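Local atomic coordinates of U4/U6 snRNA-associated-splicing factor PRP24 (Saccharomyces cerevisiae, PDB entry 4N0T), a protein that binds U6 snRNA and acts as a spliceosome recycling factor, annealing U6 with U4 snRNA. Residues E262-E265 against V266-L269; L315-S318 against D319-G322; G353-N356 against D357-Y361. All blocks are in the same frame, centred on the assembly; numbering follows the deposited sequence.

How the contacts relate
All three contacts are local, each made within one continuous piece of chain at the fourth RRM-like sheet. Contacts 1 and 3 are helical, on helices 258-270 and 355-365, whereas contact 2 is the turn between strands 311-317 and 322-327. Val266, Leu269, Val317, Ile355 and Met358 face inward, while Arg263 is buried against the RNA; contact 3 is the most surface-lying. Contacts 1 and 2 meet the same nucleotide, C29 of chain B, and are joined by Arg263 and Asp319; contact 1 holds its phosphate and also meets its base, which contact 2 touches through Asp319 CB. Contact 3 combines a helix cap with a sulfate site, and its Met358 packs on Val317 and Phe320 of contact 2.

Contact 1: E262-E265 against V266-L269; sequences ERNE and VKRL. With nucleotides of chain B.
Arg263 and Lys267 stand one turn apart on the α-helix 258-270 and share the phosphate of C29 of chain B, making this turn an RNA-binding surface of the helix that packs against the fourth RRM-like sheet. The two residues take different phosphate oxygens. Arg263 gives OP1 two hydrogen bonds, from NE at 3.0 Å and from NH2 at 2.9 Å, with the phosphorus in the plane of the guanidinium at its edge. Lys267 NZ donates to the other oxygen, OP2, at 2.9 Å. The Arg263 chain bends beyond CB (chi2 62°), which turns the guanidinium toward C29, and NH2 also forms a salt bridge with Asp319. Two anionic partners thus restrain its rotation.

Van der Waals contacts add to the RNA interface. C5 of the C29 base lies over one guanidinium face, displaced toward its rim, and Arg263 CG meets O4' of the U28 ribose of chain B at 3.3 Å. The two basic chains cross at about a right angle, Lys267 CG passing 3.8 Å from Arg263 NE.

Apolar packing is directed elsewhere: Val266 rests on Val317, and Leu269 on Leu315, Ile324 and Ile326, joining the helix to strands 311-317 and 322-327. Successive i to i+4 backbone bonds keep the turn regular, among them Lys267 N to Arg263 O at 2.9 Å. Asn264 lies alongside Lys267, and its OD1 accepts a weak hydrogen bond from NZ at 3.5 Å while touching C5' of U28.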
ATOM      1  N   GLU A 262      -3.206  -5.227 -13.402  1.00 14.85           N
ATOM      2  CA  GLU A 262      -4.180  -4.219 -13.000  1.00 15.74           C
ATOM      3  C   GLU A 262      -3.968  -2.900 -13.723  1.00 18.44           C
ATOM      4  O   GLU A 262      -4.931  -2.224 -14.088  1.00 19.73           O
ATOM      5  CB  GLU A 262      -4.130  -4.035 -11.482  1.00 19.11           C
ATOM      6  CG  GLU A 262      -4.793  -5.193 -10.753  1.00 24.23           C
ATOM      7  CD  GLU A 262      -4.483  -5.234  -9.270  1.00 33.51           C
ATOM      8  OE1 GLU A 262      -3.506  -4.585  -8.830  1.00 31.57           O
ATOM      9  OE2 GLU A 262      -5.220  -5.930  -8.543  1.00 41.70           O
ATOM     10  N   ARG A 263      -2.713  -2.512 -13.908  1.00 16.08           N
ATOM     11  CA  ARG A 263      -2.436  -1.257 -14.595  1.00 15.63           C
ATOM     12  C   ARG A 263      -2.831  -1.346 -16.062  1.00 17.62           C
ATOM     13  O   ARG A 263      -3.353  -0.393 -16.641  1.00 17.39           O
ATOM     14  CB  ARG A 263      -0.971  -0.857 -14.477  1.00 17.06           C
ATOM     15  CG  ARG A 263      -0.594   0.341 -15.355  1.00 16.33           C
ATOM     16  CD  ARG A 263      -1.348   1.641 -14.990  1.00 16.31           C
ATOM     17  NE  ARG A 263      -0.775   2.753 -15.751  1.00 16.15           N
ATOM     18  CZ  ARG A 263      -1.080   4.036 -15.573  1.00 20.95           C
ATOM     19  NH1 ARG A 263      -1.969   4.396 -14.647  1.00 15.91           N
ATOM     20  NH2 ARG A 263      -0.482   4.953 -16.318  1.00 20.54           N
ATOM     21  N   ASN A 264      -2.586  -2.484 -16.689  1.00 17.64           N
ATOM     22  CA  ASN A 264      -2.986  -2.598 -18.092  1.00 16.16           C
ATOM     23  C   ASN A 264      -4.503  -2.468 -18.266  1.00 19.77           C
ATOM     24  O   ASN A 264      -4.978  -1.953 -19.285  1.00 21.22           O
ATOM     25  CB  ASN A 264      -2.406  -3.865 -18.731  1.00 17.74           C
ATOM     26  CG  ASN A 264      -0.919  -3.749 -18.943  1.00 22.54           C
ATOM     27  OD1 ASN A 264      -0.386  -2.634 -19.000  1.00 22.80           O
ATOM     28  ND2 ASN A 264      -0.231  -4.889 -19.062  1.00 23.42           N
ATOM     29  N   GLU A 265      -5.255  -2.888 -17.251  1.00 18.98           N
ATOM     30  CA  GLU A 265      -6.710  -2.699 -17.234  1.00 22.97           C
ATOM     31  C   GLU A 265      -7.099  -1.217 -17.219  1.00 26.19           C
ATOM     32  O   GLU A 265      -7.989  -0.787 -17.960  1.00 24.53           O
ATOM     33  CB  GLU A 265      -7.330  -3.414 -16.022  1.00 30.53           C
ATOM     34  CG  GLU A 265      -8.769  -2.993 -15.680  1.00 42.02           C
ATOM     35  CD  GLU A 265      -9.297  -3.644 -14.391  1.00 54.13           C
ATOM     36  OE1 GLU A 265      -8.547  -4.427 -13.761  1.00 59.41           O
ATOM     37  OE2 GLU A 265     -10.462  -3.375 -14.006  1.00 54.34           O
ATOM     38  N   VAL A 266      -6.436  -0.442 -16.365  1.00 21.07           N
ATOM     39  CA  VAL A 266      -6.658   0.995 -16.288  1.00 18.98           C
ATOM     40  C   VAL A 266      -6.276   1.685 -17.593  1.00 20.31           C
ATOM     41  O   VAL A 266      -6.976   2.583 -18.060  1.00 21.75           O
ATOM     42  CB  VAL A 266      -5.863   1.605 -15.114  1.00 18.22           C
ATOM     43  CG1 VAL A 266      -5.770   3.131 -15.227  1.00 22.54           C
ATOM     44  CG2 VAL A 266      -6.504   1.196 -13.800  1.00 20.08           C
ATOM     45  N   LYS A 267      -5.162   1.258 -18.182  1.00 17.15           N
ATOM     46  CA  LYS A 267      -4.720   1.814 -19.459  1.00 19.45           C
ATOM     47  C   LYS A 267      -5.777   1.628 -20.548  1.00 22.31           C
ATOM     48  O   LYS A 267      -5.990   2.531 -21.363  1.00 24.77           O
ATOM     49  CB  LYS A 267      -3.389   1.175 -19.894  1.00 20.14           C
ATOM     50  CG  LYS A 267      -2.201   1.637 -19.057  1.00 21.32           C
ATOM     51  CD  LYS A 267      -0.943   0.810 -19.343  1.00 23.33           C
ATOM     52  CE  LYS A 267      -0.509   0.908 -20.800  1.00 27.79           C
ATOM     53  NZ  LYS A 267       0.642  -0.015 -21.046  1.00 32.28           N
ATOM     54  N   ARG A 268      -6.444   0.471 -20.546  1.00 20.92           N
ATOM     55  CA  ARG A 268      -7.522   0.183 -21.506  1.00 26.46           C
ATOM     56  C   ARG A 268      -8.647   1.196 -21.355  1.00 29.86           C
ATOM     57  O   ARG A 268      -9.192   1.688 -22.348  1.00 28.56           O
ATOM     58  CB  ARG A 268      -8.102  -1.220 -21.286  1.00 29.06           C
ATOM     59  CG  ARG A 268      -9.232  -1.569 -22.260  1.00 35.69           C
ATOM     60  CD  ARG A 268     -10.037  -2.793 -21.839  1.00 43.49           C
ATOM     61  NE  ARG A 268     -10.853  -2.543 -20.651  1.00 46.84           N
ATOM     62  CZ  ARG A 268     -11.933  -1.762 -20.621  1.00 46.47           C
ATOM     63  NH1 ARG A 268     -12.341  -1.121 -21.716  1.00 44.33           N
ATOM     64  NH2 ARG A 268     -12.602  -1.610 -19.486  1.00 46.54           N
ATOM     65  N   LEU A 269      -8.989   1.503 -20.103  1.00 26.67           N
ATOM     66  CA  LEU A 269     -10.018   2.492 -19.810  1.00 30.02           C
ATOM     67  C   LEU A 269      -9.617   3.873 -20.287  1.00 27.69           C
ATOM     68  O   LEU A 269     -10.415   4.571 -20.917  1.00 32.70           O
ATOM     69  CB  LEU A 269     -10.316   2.542 -18.310  1.00 34.55           C
ATOM     70  CG  LEU A 269     -11.617   1.895 -17.859  1.00 36.11           C
ATOM     71  CD1 LEU A 269     -11.924   2.274 -16.425  1.00 33.72           C
ATOM     72  CD2 LEU A 269     -12.742   2.326 -18.780  1.00 36.13           C
TER
ATOM     73  P     C B  29       2.288   2.465 -18.265  1.00 21.93           P
ATOM     74  OP1   C B  29       1.085   3.311 -18.086  1.00 20.56           O
ATOM     75  OP2   C B  29       2.419   1.667 -19.529  1.00 22.77           O
ATOM     76  O5'   C B  29       3.603   3.338 -18.065  1.00 22.89           O
ATOM     77  C5'   C B  29       3.800   4.558 -18.782  1.00 27.07           C
ATOM     78  C4'   C B  29       4.444   5.613 -17.919  1.00 27.98           C
ATOM     79  O4'   C B  29       3.568   5.890 -16.789  1.00 25.56           O
ATOM     80  C3'   C B  29       5.795   5.231 -17.312  1.00 30.62           C
ATOM     81  O3'   C B  29       6.550   6.424 -17.099  1.00 36.74           O
ATOM     82  C2'   C B  29       5.391   4.682 -15.952  1.00 23.72           C
ATOM     83  O2'   C B  29       6.421   4.678 -14.986  1.00 27.59           O
ATOM     84  C1'   C B  29       4.274   5.654 -15.584  1.00 21.55           C
ATOM     85  N1    C B  29       3.315   5.161 -14.595  1.00 22.31           N
ATOM     86  C2    C B  29       2.964   6.058 -13.595  1.00 25.58           C
ATOM     87  O2    C B  29       3.510   7.176 -13.591  1.00 28.45           O
ATOM     88  N3    C B  29       2.070   5.685 -12.657  1.00 25.14           N
ATOM     89  C4    C B  29       1.533   4.473 -12.727  1.00 22.49           C
ATOM     90  N4    C B  29       0.643   4.153 -11.783  1.00 25.35           N
ATOM     91  C5    C B  29       1.869   3.541 -13.749  1.00 23.81           C
ATOM     92  C6    C B  29       2.759   3.922 -14.676  1.00 24.11           C
ATOM     93  P     U B  28       5.300  -2.415 -18.840  1.00 17.20           P
ATOM     94  OP1   U B  28       6.513  -2.980 -18.214  1.00 16.15           O
ATOM     95  OP2   U B  28       4.754  -3.014 -20.068  1.00 21.56           O
ATOM     96  O5'   U B  28       4.147  -2.408 -17.718  1.00 17.97           O
ATOM     97  C5'   U B  28       2.795  -2.094 -18.048  1.00 16.47           C
ATOM     98  C4'   U B  28       2.271  -0.955 -17.201  1.00 14.77           C
ATOM     99  O4'   U B  28       2.120  -1.403 -15.822  1.00 16.41           O
ATOM    100  C3'   U B  28       3.176   0.273 -17.144  1.00 19.43           C
ATOM    101  O3'   U B  28       2.359   1.438 -17.036  1.00 19.72           O
ATOM    102  C2'   U B  28       3.919   0.079 -15.830  1.00 20.95           C
ATOM    103  O2'   U B  28       4.469   1.264 -15.296  1.00 21.12           O
ATOM    104  C1'   U B  28       2.808  -0.505 -14.965  1.00 17.28           C
ATOM    105  N1    U B  28       3.254  -1.245 -13.780  1.00 17.84           N
ATOM    106  C2    U B  28       2.784  -0.811 -12.540  1.00 18.39           C
ATOM    107  O2    U B  28       2.033   0.159 -12.412  1.00 17.60           O
ATOM    108  N3    U B  28       3.214  -1.540 -11.462  1.00 15.44           N
ATOM    109  C4    U B  28       4.051  -2.636 -11.499  1.00 15.88           C
ATOM    110  O4    U B  28       4.362  -3.193 -10.445  1.00 15.98           O
ATOM    111  C5    U B  28       4.480  -3.037 -12.820  1.00 15.26           C
ATOM    112  C6    U B  28       4.078  -2.352 -13.892  1.00 17.29           C
TER

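Contact 2: L315-S318 against D319-G322. With nucleotides of chain B.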
ATOM      1  N   LEU A 315     -10.929   2.503  -9.487  1.00 14.60           N
ATOM      2  CA  LEU A 315      -9.573   2.280  -9.983  1.00 15.76           C
ATOM      3  C   LEU A 315      -8.730   3.521  -9.733  1.00 18.49           C
ATOM      4  O   LEU A 315      -9.176   4.649  -9.970  1.00 18.90           O
ATOM      5  CB  LEU A 315      -9.608   2.003 -11.490  1.00 15.47           C
ATOM      6  CG  LEU A 315     -10.541   0.873 -11.917  1.00 19.42           C
ATOM      7  CD1 LEU A 315     -10.652   0.797 -13.422  1.00 31.55           C
ATOM      8  CD2 LEU A 315     -10.007  -0.427 -11.383  1.00 24.22           C
ATOM      9  N   LEU A 316      -7.501   3.330  -9.273  1.00 14.58           N
ATOM     10  CA  LEU A 316      -6.612   4.479  -9.110  1.00 11.54           C
ATOM     11  C   LEU A 316      -5.930   4.827 -10.424  1.00 15.00           C
ATOM     12  O   LEU A 316      -5.603   3.941 -11.248  1.00 13.60           O
ATOM     13  CB  LEU A 316      -5.546   4.213  -8.051  1.00 10.97           C
ATOM     14  CG  LEU A 316      -6.000   3.890  -6.639  1.00 12.78           C
ATOM     15  CD1 LEU A 316      -4.757   3.818  -5.768  1.00 15.50           C
ATOM     16  CD2 LEU A 316      -6.970   4.974  -6.104  1.00 13.40           C
ATOM     17  N   VAL A 317      -5.751   6.123 -10.644  1.00 14.00           N
ATOM     18  CA  VAL A 317      -4.984   6.619 -11.779  1.00 13.47           C
ATOM     19  C   VAL A 317      -4.001   7.638 -11.191  1.00 14.78           C
ATOM     20  O   VAL A 317      -4.139   8.858 -11.377  1.00 14.50           O
ATOM     21  CB  VAL A 317      -5.896   7.283 -12.843  1.00 15.68           C
ATOM     22  CG1 VAL A 317      -5.088   7.634 -14.085  1.00 16.97           C
ATOM     23  CG2 VAL A 317      -7.043   6.357 -13.239  1.00 20.96           C
ATOM     24  N   SER A 318      -2.997   7.150 -10.471  1.00 15.44           N
ATOM     25  CA  SER A 318      -2.167   8.058  -9.683  1.00 14.69           C
ATOM     26  C   SER A 318      -1.264   8.923 -10.548  1.00 16.92           C
ATOM     27  O   SER A 318      -0.795   9.971 -10.089  1.00 18.03           O
ATOM     28  CB  SER A 318      -1.346   7.287  -8.655  1.00 19.81           C
ATOM     29  OG  SER A 318      -0.629   6.269  -9.325  1.00 27.62           O
ATOM     30  N   ASP A 319      -1.046   8.522 -11.802  1.00 18.00           N
ATOM     31  CA  ASP A 319      -0.234   9.337 -12.706  1.00 19.82           C
ATOM     32  C   ASP A 319      -0.927  10.645 -13.088  1.00 18.74           C
ATOM     33  O   ASP A 319      -0.285  11.565 -13.587  1.00 23.86           O
ATOM     34  CB  ASP A 319       0.261   8.573 -13.949  1.00 21.63           C
ATOM     35  CG  ASP A 319      -0.844   7.821 -14.682  1.00 21.63           C
ATOM     36  OD1 ASP A 319      -1.737   7.244 -14.024  1.00 21.29           O
ATOM     37  OD2 ASP A 319      -0.793   7.779 -15.940  1.00 25.74           O
ATOM     38  N   PHE A 320      -2.226  10.730 -12.826  1.00 16.37           N
ATOM     39  CA  PHE A 320      -2.945  12.000 -12.957  1.00 18.89           C
ATOM     40  C   PHE A 320      -3.562  12.441 -11.632  1.00 18.06           C
ATOM     41  O   PHE A 320      -4.525  13.209 -11.630  1.00 18.40           O
ATOM     42  CB  PHE A 320      -4.014  11.890 -14.047  1.00 21.01           C
ATOM     43  CG  PHE A 320      -3.432  11.684 -15.419  1.00 24.71           C
ATOM     44  CD1 PHE A 320      -2.807  12.738 -16.075  1.00 24.94           C
ATOM     45  CD2 PHE A 320      -3.467  10.435 -16.027  1.00 24.33           C
ATOM     46  CE1 PHE A 320      -2.249  12.562 -17.321  1.00 29.27           C
ATOM     47  CE2 PHE A 320      -2.911  10.250 -17.283  1.00 26.03           C
ATOM     48  CZ  PHE A 320      -2.298  11.317 -17.926  1.00 25.60           C
ATOM     49  N   ASN A 321      -3.002  11.957 -10.521  1.00 14.71           N
ATOM     50  CA  ASN A 321      -3.515  12.266  -9.178  1.00 15.55           C
ATOM     51  C   ASN A 321      -5.019  12.033  -9.024  1.00 15.13           C
ATOM     52  O   ASN A 321      -5.724  12.825  -8.390  1.00 16.13           O
ATOM     53  CB  ASN A 321      -3.177  13.712  -8.784  1.00 16.24           C
ATOM     54  CG  ASN A 321      -1.702  14.017  -8.901  1.00 24.69           C
ATOM     55  OD1 ASN A 321      -0.860  13.187  -8.572  1.00 22.63           O
ATOM     56  ND2 ASN A 321      -1.378  15.227  -9.364  1.00 27.99           N
ATOM     57  N   GLY A 322      -5.521  10.952  -9.608  1.00 12.93           N
ATOM     58  CA  GLY A 322      -6.955  10.724  -9.618  1.00 14.04           C
ATOM     59  C   GLY A 322      -7.410   9.296  -9.383  1.00 15.50           C
ATOM     60  O   GLY A 322      -6.611   8.400  -9.102  1.00 13.12           O
TER
ATOM     61  P     C B  29       2.288   2.465 -18.265  1.00 21.93           P
ATOM     62  OP1   C B  29       1.085   3.311 -18.086  1.00 20.56           O
ATOM     63  OP2   C B  29       2.419   1.667 -19.529  1.00 22.77           O
ATOM     64  O5'   C B  29       3.603   3.338 -18.065  1.00 22.89           O
ATOM     65  C5'   C B  29       3.800   4.558 -18.782  1.00 27.07           C
ATOM     66  C4'   C B  29       4.444   5.613 -17.919  1.00 27.98           C
ATOM     67  O4'   C B  29       3.568   5.890 -16.789  1.00 25.56           O
ATOM     68  C3'   C B  29       5.795   5.231 -17.312  1.00 30.62           C
ATOM     69  O3'   C B  29       6.550   6.424 -17.099  1.00 36.74           O
ATOM     70  C2'   C B  29       5.391   4.682 -15.952  1.00 23.72           C
ATOM     71  O2'   C B  29       6.421   4.678 -14.986  1.00 27.59           O
ATOM     72  C1'   C B  29       4.274   5.654 -15.584  1.00 21.55           C
ATOM     73  N1    C B  29       3.315   5.161 -14.595  1.00 22.31           N
ATOM     74  C2    C B  29       2.964   6.058 -13.595  1.00 25.58           C
ATOM     75  O2    C B  29       3.510   7.176 -13.591  1.00 28.45           O
ATOM     76  N3    C B  29       2.070   5.685 -12.657  1.00 25.14           N
ATOM     77  C4    C B  29       1.533   4.473 -12.727  1.00 22.49           C
ATOM     78  N4    C B  29       0.643   4.153 -11.783  1.00 25.35           N
ATOM     79  C5    C B  29       1.869   3.541 -13.749  1.00 23.81           C
ATOM     80  C6    C B  29       2.759   3.922 -14.676  1.00 24.11           C
TER
HETATM   81  O   HOH W   1      -0.396  10.885  -7.298  1.00 29.28           O
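Val317 meets the Phe320 ring edge-on: its CG1 lies near the ring plane, 3.8 Å from CD2, while Tyr362 packs against Phe320 in an edge-to-face (T-shaped) arrangement. The base of C29 of chain B is a further flat group, where Asp319 CB comes within 3.6 Å of both O2 and N3. Asp319 CG is held between its own backbone N and carbonyl carbon (chi1 50°), an orientation that brings OD1 back to Val317 CG1 at 3.4 Å. The other carboxylate oxygen, OD2, pairs with Arg263, so the carboxylate probably helps to position that arginine on the RNA.

The backbone forms a β-hairpin with a four-residue connection. Val317 and Gly322 are an antiparallel hydrogen-bonded pair, linked by Val317 N to Gly322 O at 2.9 Å and by Gly322 N to Val317 O at 3.1 Å. Val317 O also accepts from Phe320 N, which closes one turn, and the two donors reach it from opposite faces of its carbonyl plane. An overlapping turn, one residue on, is closed by Asn321 N to Ser318 O at 3.0 Å. Asn321 takes up left-handed helical backbone angles, which bring the chain back into the next strand. A water bridges this end of the loop by donating to Ser318 O and, at 2.7 Å, to Asn321 OD1.

The hairpin joins strand 311-317, outermost in its sheet within this chain, to strand 322-327. Helix 258-270 covers Leu315 and touches Val317 through Leu270. Helix 355-365 receives Val317 and Phe320 on Met358 and Asn321 on Tyr362, so the hairpin end packs against both helices.

Contact 3: G353-N356 against D357-Y361. With SO4 (sulfate ion), chain C.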
ATOM      1  N   GLY A 353     -15.041  14.990 -12.932  1.00 19.63           N
ATOM      2  CA  GLY A 353     -14.951  15.322 -14.341  1.00 22.09           C
ATOM      3  C   GLY A 353     -14.738  14.073 -15.153  1.00 23.40           C
ATOM      4  O   GLY A 353     -14.712  12.970 -14.599  1.00 20.86           O
ATOM      5  N   THR A 354     -14.594  14.239 -16.462  1.00 20.65           N
ATOM      6  CA  THR A 354     -14.272  13.119 -17.333  1.00 22.62           C
ATOM      7  C   THR A 354     -12.799  12.782 -17.197  1.00 17.10           C
ATOM      8  O   THR A 354     -12.041  13.508 -16.533  1.00 16.37           O
ATOM      9  CB  THR A 354     -14.515  13.487 -18.797  1.00 23.44           C
ATOM     10  OG1 THR A 354     -13.615  14.538 -19.160  1.00 21.74           O
ATOM     11  CG2 THR A 354     -15.951  13.942 -19.005  1.00 29.89           C
ATOM     12  N   ILE A 355     -12.382  11.689 -17.842  1.00 18.42           N
ATOM     13  CA  ILE A 355     -10.964  11.378 -17.910  1.00 17.28           C
ATOM     14  C   ILE A 355     -10.170  12.558 -18.469  1.00 18.66           C
ATOM     15  O   ILE A 355      -9.144  12.936 -17.918  1.00 17.18           O
ATOM     16  CB  ILE A 355     -10.699  10.092 -18.739  1.00 16.03           C
ATOM     17  CG1 ILE A 355     -11.209   8.878 -17.957  1.00 23.38           C
ATOM     18  CG2 ILE A 355      -9.208   9.949 -19.053  1.00 20.90           C
ATOM     19  CD1 ILE A 355     -11.299   7.597 -18.785  1.00 23.35           C
ATOM     20  N   ASN A 356     -10.654  13.165 -19.551  1.00 22.40           N
ATOM     21  CA  ASN A 356      -9.923  14.281 -20.141  1.00 20.34           C
ATOM     22  C   ASN A 356      -9.881  15.522 -19.239  1.00 20.95           C
ATOM     23  O   ASN A 356      -8.889  16.261 -19.245  1.00 23.30           O
ATOM     24  CB  ASN A 356     -10.449  14.614 -21.548  1.00 23.11           C
ATOM     25  CG  ASN A 356     -10.063  13.566 -22.581  1.00 28.34           C
ATOM     26  OD1 ASN A 356      -9.124  12.797 -22.380  1.00 31.75           O
ATOM     27  ND2 ASN A 356     -10.790  13.531 -23.696  1.00 31.50           N
ATOM     28  N   ASP A 357     -10.934  15.731 -18.448  1.00 21.55           N
ATOM     29  CA  ASP A 357     -10.939  16.813 -17.453  1.00 18.80           C
ATOM     30  C   ASP A 357      -9.836  16.580 -16.424  1.00 21.45           C
ATOM     31  O   ASP A 357      -9.102  17.494 -16.037  1.00 21.82           O
ATOM     32  CB  ASP A 357     -12.278  16.873 -16.703  1.00 21.45           C
ATOM     33  CG  ASP A 357     -13.416  17.418 -17.546  1.00 26.71           C
ATOM     34  OD1 ASP A 357     -13.166  18.196 -18.498  1.00 29.35           O
ATOM     35  OD2 ASP A 357     -14.575  17.060 -17.240  1.00 24.76           O
ATOM     36  N   MET A 358      -9.749  15.340 -15.957  1.00 19.19           N
ATOM     37  CA  MET A 358      -8.726  14.964 -14.995  1.00 16.23           C
ATOM     38  C   MET A 358      -7.337  15.219 -15.568  1.00 15.85           C
ATOM     39  O   MET A 358      -6.478  15.782 -14.894  1.00 17.19           O
ATOM     40  CB  MET A 358      -8.886  13.488 -14.617  1.00 15.88           C
ATOM     41  CG  MET A 358      -7.774  12.975 -13.710  1.00 18.29           C
ATOM     42  SD  MET A 358      -8.003  11.217 -13.296  1.00 19.65           S
ATOM     43  CE  MET A 358      -7.930  10.467 -14.922  1.00 20.31           C
ATOM     44  N   LYS A 359      -7.128  14.824 -16.822  1.00 18.43           N
ATOM     45  CA  LYS A 359      -5.836  15.018 -17.477  1.00 19.39           C
ATOM     46  C   LYS A 359      -5.521  16.501 -17.662  1.00 20.83           C
ATOM     47  O   LYS A 359      -4.398  16.941 -17.401  1.00 23.80           O
ATOM     48  CB  LYS A 359      -5.805  14.316 -18.839  1.00 20.76           C
ATOM     49  CG  LYS A 359      -5.818  12.795 -18.754  1.00 24.79           C
ATOM     50  CD  LYS A 359      -5.654  12.188 -20.142  1.00 28.45           C
ATOM     51  CE  LYS A 359      -5.594  10.679 -20.078  1.00 35.89           C
ATOM     52  NZ  LYS A 359      -5.262  10.092 -21.415  1.00 39.00           N
ATOM     53  N   ARG A 360      -6.510  17.266 -18.115  1.00 22.42           N
ATOM     54  CA  ARG A 360      -6.315  18.709 -18.308  1.00 25.14           C
ATOM     55  C   ARG A 360      -5.942  19.407 -17.004  1.00 24.31           C
ATOM     56  O   ARG A 360      -5.024  20.236 -16.967  1.00 26.84           O
ATOM     57  CB  ARG A 360      -7.551  19.360 -18.941  1.00 26.79           C
ATOM     58  CG  ARG A 360      -7.646  19.149 -20.456  1.00 27.65           C
ATOM     59  CD  ARG A 360      -8.800  19.944 -21.078  1.00 27.48           C
ATOM     60  NE  ARG A 360     -10.109  19.411 -20.709  1.00 28.20           N
ATOM     61  CZ  ARG A 360     -10.781  18.526 -21.435  1.00 25.14           C
ATOM     62  NH1 ARG A 360     -10.280  18.081 -22.585  1.00 29.08           N
ATOM     63  NH2 ARG A 360     -11.959  18.085 -21.018  1.00 27.88           N
ATOM     64  N   TYR A 361      -6.636  19.054 -15.926  1.00 21.82           N
ATOM     65  CA  TYR A 361      -6.329  19.626 -14.621  1.00 20.80           C
ATOM     66  C   TYR A 361      -4.905  19.299 -14.204  1.00 24.55           C
ATOM     67  O   TYR A 361      -4.168  20.170 -13.740  1.00 22.83           O
ATOM     68  CB  TYR A 361      -7.322  19.149 -13.552  1.00 20.18           C
ATOM     69  CG  TYR A 361      -7.057  19.762 -12.198  1.00 21.44           C
ATOM     70  CD1 TYR A 361      -7.493  21.051 -11.899  1.00 25.49           C
ATOM     71  CD2 TYR A 361      -6.347  19.070 -11.224  1.00 19.94           C
ATOM     72  CE1 TYR A 361      -7.238  21.621 -10.658  1.00 26.66           C
ATOM     73  CE2 TYR A 361      -6.091  19.622  -9.988  1.00 24.99           C
ATOM     74  CZ  TYR A 361      -6.537  20.903  -9.708  1.00 30.61           C
ATOM     75  OH  TYR A 361      -6.279  21.460  -8.474  1.00 29.37           O
TER
HETATM   76  S   SO4 C 501     -13.762  15.807 -23.075  1.00 58.72           S
HETATM   77  O1  SO4 C 501     -13.846  14.348 -23.096  1.00 56.73           O
HETATM   78  O2  SO4 C 501     -12.605  16.251 -23.860  1.00 53.02           O
HETATM   79  O3  SO4 C 501     -14.988  16.373 -23.636  1.00 62.67           O
HETATM   80  O4  SO4 C 501     -13.646  16.247 -21.687  1.00 54.34           O
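Thr354 and Asp357 form a capping box at the start of helix 355-365. Asp357 N donates to Thr354 OG1 at 3.0 Å, and Thr354 N returns a bond of 2.9 Å to Asp357 OD2, meeting it from above the carboxylate plane. The first turn is thereby closed by one side-chain acceptor at each end of the box.

Arg360 can be followed outward from this turn. Its CB rests 3.4 Å from Asn356 O, and CG keeps equally close to the same oxygen. The chain then bends at CG-CD (chi3 -70°), folding the guanidinium back so that Asn356 O lies over the centre of one face, 3.6 Å above it. At the tip, NH1 donates to O2 of the sulfate at 3.2 Å. NH2 has two strong acceptors, sulfate O4 at 2.6 Å and Asp357 OD1 at 2.8 Å in a salt bridge, and a weak bond to sulfate O2. Both the sulfate and OD1 lie at the guanidinium edge.

Thr354 OG1 donates to sulfate O4, while Asn356 ND2 bonds O1 and O2. On the inward side, Ile355 and Met358 pack on strand 281-285, and Ile355 CG2 lies beside the aliphatic chain of Lys359.

The sulfate probably came from the crystallisation liquor, so no biological ligand is implied. Its grip by Arg360, Thr354 and Asn356 is consistent with a helix start able to hold an anion, and the amino end of the helix would probably add to that attraction. The hydroxyl of Thr354 couples the two features, accepting for the cap and donating to the ion.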